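Local coordinates for flagellar hook-associated protein (Burkholderia pseudomallei, PDB 4UT1), which probably serves as a structural component of the bacterial flagellum, forming part of the junction between the hook and the filament, at residues S253-S258 / T383-G388; P257-I262 / T299-Q304. All coordinates share one frame; numbering follows the deposited sequence.

Contact 1 of 2, residues S253-S258 / T383-G388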
loop_
_atom_site.group_PDB
_atom_site.type_symbol
_atom_site.label_atom_id
_atom_site.label_comp_id
_atom_site.label_asym_id
_atom_site.label_seq_id
_atom_site.Cartn_x
_atom_site.Cartn_y
_atom_site.Cartn_z
ATOM N N SER A 253 1.996 -21.439 -1.046
ATOM C CA SER A 253 3.298 -21.011 -0.536
ATOM C C SER A 253 3.230 -20.833 0.978
ATOM O O SER A 253 2.204 -20.434 1.526
ATOM C CB SER A 253 3.762 -19.723 -1.216
ATOM O OG SER A 253 3.260 -18.593 -0.540
ATOM N N PRO A 254 4.329 -21.155 1.668
ATOM C CA PRO A 254 4.349 -21.107 3.133
ATOM C C PRO A 254 4.248 -19.672 3.667
ATOM O O PRO A 254 3.918 -19.486 4.835
ATOM C CB PRO A 254 5.698 -21.745 3.502
ATOM C CG PRO A 254 6.553 -21.613 2.279
ATOM C CD PRO A 254 5.613 -21.570 1.081
ATOM N N SER A 255 4.500 -18.679 2.820
ATOM C CA SER A 255 4.452 -17.285 3.276
ATOM C C SER A 255 3.200 -16.535 2.813
ATOM O O SER A 255 2.885 -15.448 3.312
ATOM C CB SER A 255 5.711 -16.541 2.821
ATOM O OG SER A 255 5.772 -16.411 1.416
ATOM N N ASP A 256 2.473 -17.116 1.872
ATOM C CA ASP A 256 1.286 -16.459 1.328
ATOM C C ASP A 256 0.401 -17.502 0.662
ATOM O O ASP A 256 0.674 -17.921 -0.459
ATOM C CB ASP A 256 1.689 -15.372 0.332
ATOM C CG ASP A 256 0.485 -14.642 -0.285
ATOM O OD1 ASP A 256 -0.688 -14.998 -0.009
ATOM O OD2 ASP A 256 0.729 -13.694 -1.057
ATOM N N PRO A 257 -0.673 -17.914 1.353
ATOM C CA PRO A 257 -1.508 -19.028 0.896
ATOM C C PRO A 257 -2.337 -18.676 -0.326
ATOM O O PRO A 257 -2.911 -19.573 -0.935
ATOM C CB PRO A 257 -2.413 -19.303 2.103
ATOM C CG PRO A 257 -2.504 -18.010 2.791
ATOM C CD PRO A 257 -1.169 -17.339 2.614
ATOM N N SER A 258 -2.412 -17.392 -0.675
ATOM C CA SER A 258 -3.096 -16.991 -1.903
ATOM C C SER A 258 -2.218 -17.244 -3.136
ATOM O O SER A 258 -2.682 -17.159 -4.277
ATOM C CB SER A 258 -3.507 -15.506 -1.830
ATOM O OG SER A 258 -2.409 -14.647 -2.077
ATOM N N THR A 383 11.732 -7.165 6.446
ATOM C CA THR A 383 12.312 -7.222 5.118
ATOM C C THR A 383 11.255 -6.956 4.045
ATOM O O THR A 383 10.132 -7.450 4.134
ATOM C CB THR A 383 12.958 -8.589 4.865
ATOM O OG1 THR A 383 13.914 -8.852 5.907
ATOM C CG2 THR A 383 13.653 -8.605 3.528
ATOM N N ASP A 384 11.622 -6.148 3.059
ATOM C CA ASP A 384 10.778 -5.894 1.891
ATOM C C ASP A 384 10.781 -7.137 1.001
ATOM O O ASP A 384 11.842 -7.578 0.554
ATOM C CB ASP A 384 11.289 -4.658 1.140
ATOM C CG ASP A 384 10.372 -4.228 0.020
ATOM O OD1 ASP A 384 10.014 -5.076 -0.814
ATOM O OD2 ASP A 384 10.033 -3.033 -0.034
ATOM N N ARG A 385 9.602 -7.704 0.749
ATOM C CA ARG A 385 9.502 -8.981 0.041
ATOM C C ARG A 385 9.785 -8.875 -1.460
ATOM O O ARG A 385 10.105 -9.870 -2.101
ATOM C CB ARG A 385 8.117 -9.600 0.268
ATOM C CG ARG A 385 7.975 -10.338 1.598
ATOM C CD ARG A 385 6.528 -10.731 1.888
ATOM N NE ARG A 385 5.899 -11.552 0.841
ATOM C CZ ARG A 385 5.970 -12.879 0.748
ATOM N NH1 ARG A 385 6.692 -13.595 1.610
ATOM N NH2 ARG A 385 5.334 -13.502 -0.243
ATOM N N ALA A 386 9.658 -7.677 -2.018
ATOM C CA ALA A 386 9.878 -7.467 -3.444
ATOM C C ALA A 386 11.365 -7.357 -3.771
ATOM O O ALA A 386 11.844 -7.892 -4.780
ATOM C CB ALA A 386 9.142 -6.210 -3.915
ATOM N N THR A 387 12.089 -6.666 -2.902
ATOM C CA THR A 387 13.495 -6.362 -3.139
ATOM C C THR A 387 14.434 -7.232 -2.309
ATOM O O THR A 387 15.602 -7.405 -2.656
ATOM C CB THR A 387 13.804 -4.892 -2.819
ATOM O OG1 THR A 387 13.591 -4.655 -1.424
ATOM C CG2 THR A 387 12.903 -3.960 -3.619
ATOM N N GLY A 388 13.925 -7.759 -1.202
ATOM C CA GLY A 388 14.750 -8.509 -0.278
ATOM C C GLY A 388 15.544 -7.618 0.659
ATOM O O GLY A 388 16.294 -8.111 1.493
HETATM O O HOH W 1 4.756 -16.235 -1.683
HETATM O O HOH W 2 2.982 -12.527 -1.830
#

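Contact 2 of 2, residues P257-I262 / T299-Q304. With EDO (1,2-ethanediol), chain O.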
loop_
_atom_site.group_PDB
_atom_site.type_symbol
_atom_site.label_atom_id
_atom_site.label_comp_id
_atom_site.label_asym_id
_atom_site.label_seq_id
_atom_site.Cartn_x
_atom_site.Cartn_y
_atom_site.Cartn_z
ATOM N N PRO A 257 -0.673 -17.914 1.353
ATOM C CA PRO A 257 -1.508 -19.028 0.896
ATOM C C PRO A 257 -2.337 -18.676 -0.326
ATOM O O PRO A 257 -2.911 -19.573 -0.935
ATOM C CB PRO A 257 -2.413 -19.303 2.103
ATOM C CG PRO A 257 -2.504 -18.010 2.791
ATOM C CD PRO A 257 -1.169 -17.339 2.614
ATOM N N SER A 258 -2.412 -17.392 -0.675
ATOM C CA SER A 258 -3.096 -16.991 -1.903
ATOM C C SER A 258 -2.218 -17.244 -3.136
ATOM O O SER A 258 -2.682 -17.159 -4.277
ATOM C CB SER A 258 -3.507 -15.506 -1.830
ATOM O OG SER A 258 -2.409 -14.647 -2.077
ATOM N N GLU A 259 -0.947 -17.561 -2.905
ATOM C CA GLU A 259 -0.010 -17.771 -3.995
ATOM C C GLU A 259 0.604 -19.161 -3.932
ATOM O O GLU A 259 1.083 -19.592 -2.884
ATOM C CB GLU A 259 1.090 -16.719 -3.973
ATOM C CG GLU A 259 0.522 -15.300 -4.128
ATOM C CD GLU A 259 1.578 -14.233 -4.307
ATOM O OE1 GLU A 259 2.765 -14.475 -3.971
ATOM O OE2 GLU A 259 1.207 -13.137 -4.795
ATOM N N LEU A 260 0.581 -19.856 -5.063
ATOM C CA LEU A 260 1.220 -21.159 -5.157
ATOM C C LEU A 260 2.715 -21.041 -5.367
ATOM O O LEU A 260 3.198 -20.101 -6.003
ATOM C CB LEU A 260 0.620 -21.981 -6.306
ATOM C CG LEU A 260 -0.880 -22.222 -6.265
ATOM C CD1 LEU A 260 -1.280 -23.150 -7.415
ATOM C CD2 LEU A 260 -1.305 -22.788 -4.925
ATOM N N THR A 261 3.445 -22.024 -4.851
ATOM C CA THR A 261 4.879 -22.071 -5.039
ATOM C C THR A 261 5.210 -23.460 -5.584
ATOM O O THR A 261 4.347 -24.339 -5.612
ATOM C CB THR A 261 5.636 -21.784 -3.724
ATOM O OG1 THR A 261 7.045 -21.734 -3.977
ATOM C CG2 THR A 261 5.345 -22.860 -2.685
ATOM N N ILE A 262 6.439 -23.646 -6.049
ATOM C CA ILE A 262 6.854 -24.933 -6.598
ATOM C C ILE A 262 7.606 -25.758 -5.549
ATOM O O ILE A 262 8.416 -25.230 -4.784
ATOM C CB ILE A 262 7.750 -24.742 -7.829
ATOM C CG1 ILE A 262 7.134 -23.705 -8.779
ATOM C CG2 ILE A 262 7.993 -26.067 -8.524
ATOM C CD1 ILE A 262 5.759 -24.068 -9.259
ATOM N N THR A 299 6.145 -7.161 -10.394
ATOM C CA THR A 299 5.172 -6.254 -10.998
ATOM C C THR A 299 3.814 -6.332 -10.309
ATOM O O THR A 299 3.310 -5.326 -9.808
ATOM C CB THR A 299 4.996 -6.542 -12.521
ATOM O OG1 THR A 299 6.183 -6.155 -13.226
ATOM C CG2 THR A 299 3.806 -5.780 -13.096
ATOM N N LEU A 300 3.223 -7.523 -10.287
ATOM C CA LEU A 300 1.850 -7.690 -9.801
ATOM C C LEU A 300 1.655 -7.321 -8.324
ATOM O O LEU A 300 0.833 -6.458 -7.989
ATOM C CB LEU A 300 1.394 -9.134 -10.018
ATOM C CG LEU A 300 -0.083 -9.409 -9.734
ATOM C CD1 LEU A 300 -0.940 -8.781 -10.819
ATOM C CD2 LEU A 300 -0.353 -10.910 -9.636
ATOM N N ASP A 301 2.406 -7.974 -7.443
ATOM C CA ASP A 301 2.228 -7.763 -6.020
ATOM C C ASP A 301 2.648 -6.342 -5.623
ATOM O O ASP A 301 1.974 -5.717 -4.819
ATOM C CB ASP A 301 2.990 -8.829 -5.208
ATOM C CG ASP A 301 2.349 -10.216 -5.325
ATOM O OD1 ASP A 301 1.236 -10.313 -5.887
ATOM O OD2 ASP A 301 2.952 -11.219 -4.865
ATOM N N PRO A 302 3.749 -5.814 -6.199
ATOM C CA PRO A 302 4.031 -4.415 -5.862
ATOM C C PRO A 302 2.935 -3.481 -6.335
ATOM O O PRO A 302 2.582 -2.537 -5.617
ATOM C CB PRO A 302 5.349 -4.131 -6.596
ATOM C CG PRO A 302 6.017 -5.478 -6.641
ATOM C CD PRO A 302 4.882 -6.440 -6.897
ATOM N N ALA A 303 2.390 -3.742 -7.516
ATOM C CA ALA A 303 1.383 -2.848 -8.067
ATOM C C ALA A 303 0.162 -2.828 -7.167
ATOM O O ALA A 303 -0.395 -1.769 -6.917
ATOM C CB ALA A 303 0.990 -3.252 -9.483
ATOM N N GLN A 304 -0.267 -3.988 -6.678
ATOM C CA GLN A 304 -1.453 -3.974 -5.834
ATOM C C GLN A 304 -1.167 -3.313 -4.485
ATOM O O GLN A 304 -2.031 -2.639 -3.930
ATOM C CB GLN A 304 -2.017 -5.374 -5.614
ATOM C CG GLN A 304 -3.392 -5.284 -4.951
ATOM C CD GLN A 304 -4.099 -6.597 -4.861
ATOM O OE1 GLN A 304 -3.578 -7.641 -5.288
ATOM N NE2 GLN A 304 -5.298 -6.570 -4.294
HETATM C C1 EDO O . 10.084 -21.447 -0.654
HETATM O O1 EDO O . 9.357 -21.350 0.574
HETATM C C2 EDO O . 9.174 -20.991 -1.785
HETATM O O2 EDO O . 8.896 -22.107 -2.647
#

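Contact 1 of 2, residues S253-S258 / T383-G388
R385 reaches across to S255 with the end of its guanidinium group. It is the only residue of 383-388 that touches the loop; S255 and, less so, D256 receive it, and the nearest CA atoms, those of S255 and R385, stay 10.2 Å apart. R385 NH1 donates to S255 OG at 3.0 Å, a weak bond with an N-H...O angle of 150°; the hydroxyl lies at the guanidinium edge, near its plane. The arginine chain bends at chi3 (56°) on its way to the loop. D256 contributes less, its CB standing 4.1 Å from R385 NH2, and its carboxylate is linked to the arginine through solvent: water 2 accepts from R385 NH2 and lies 2.7 Å from D256 OD2, to which it may donate. Water 1, in the guanidinium plane, accepts from the same NH2 and donates to S253 OG at 3.0 Å. D256 OD2 and R385 NH2 are 4.7 Å apart, too far for direct contact, though their opposite charges may still attract. Within the loop, D256 OD1 accepts from S258 N in an Asx turn, and S258 OG donates to the same oxygen. D256 OD2 also forms a salt bridge with R428, and S255 O accepts from T423 OG1 on strand 421-425. The contact therefore sets the turn between strands 244-252 and 260-265 against the end of strand 380-384, with D256 packing on Y345 of strand 343-346.

Contact 2 of 2, residues P257-I262 / T299-Q304
E259 and D301 meet carboxylate to carboxylate, approaching from opposite directions with their planes 20° apart. E259 OE2 lies 2.6 Å from D301 OD2 and 3.0 Å from D301 OD1, so one glutamate oxygen faces both oxygens of the aspartate. At 2.6 Å, one of the acids probably holds a proton and donates it to the other. The glutamate chain, extended beyond CG (chi2 -172°), and the aspartate together bridge the 10.5 Å between the CA atoms of E259 and D301. Both acids are buried; R162 of the long helix 134-193 forms a salt bridge to each, through NE to E259 OE2 and NH2 to D301 OD1, and probably offsets part of their charge. E259, at the lead into strand 260-265 of an antiparallel sheet, reaches D301 on helix 287-322 of the helical bundle, so the paired acids and their arginine lie at a sheet-helix boundary. Q304, nearly one turn beyond D301, accepts from R162 NH2 through OE1 and thereby helps to place the guanidinium. The helix is kinked at P302, whose ring nitrogen makes no bond to the preceding turn, although A303 N still donates to T299 O at 2.9 Å. On the strand side, N166 of helix 134-193 accepts from L260 N and donates to S258 O, fixing the backbone flanking E259.

Overall arrangement
From the N terminus, the chain runs through long helices, including 134-193, before entering the antiparallel sheet that holds strands 244-252 and 260-265. Residues 253-262, the turn between these strands and the start of the second, supply the first side of both contacts, which share P257 and S258. Contact 2 closes the shorter loop, returning on helix 287-322; contact 1 spans farther, so 299-304 falls inside its loop, though the shared first sides overlap. Their centres lie 8 Å apart. S253 N probably bonds to E259 O, and A386 packs on P302. Contact 2 links the first sheet's loop to helix 287-322, and contact 1 links the same loop to the end of strand 380-384 in the second sheet.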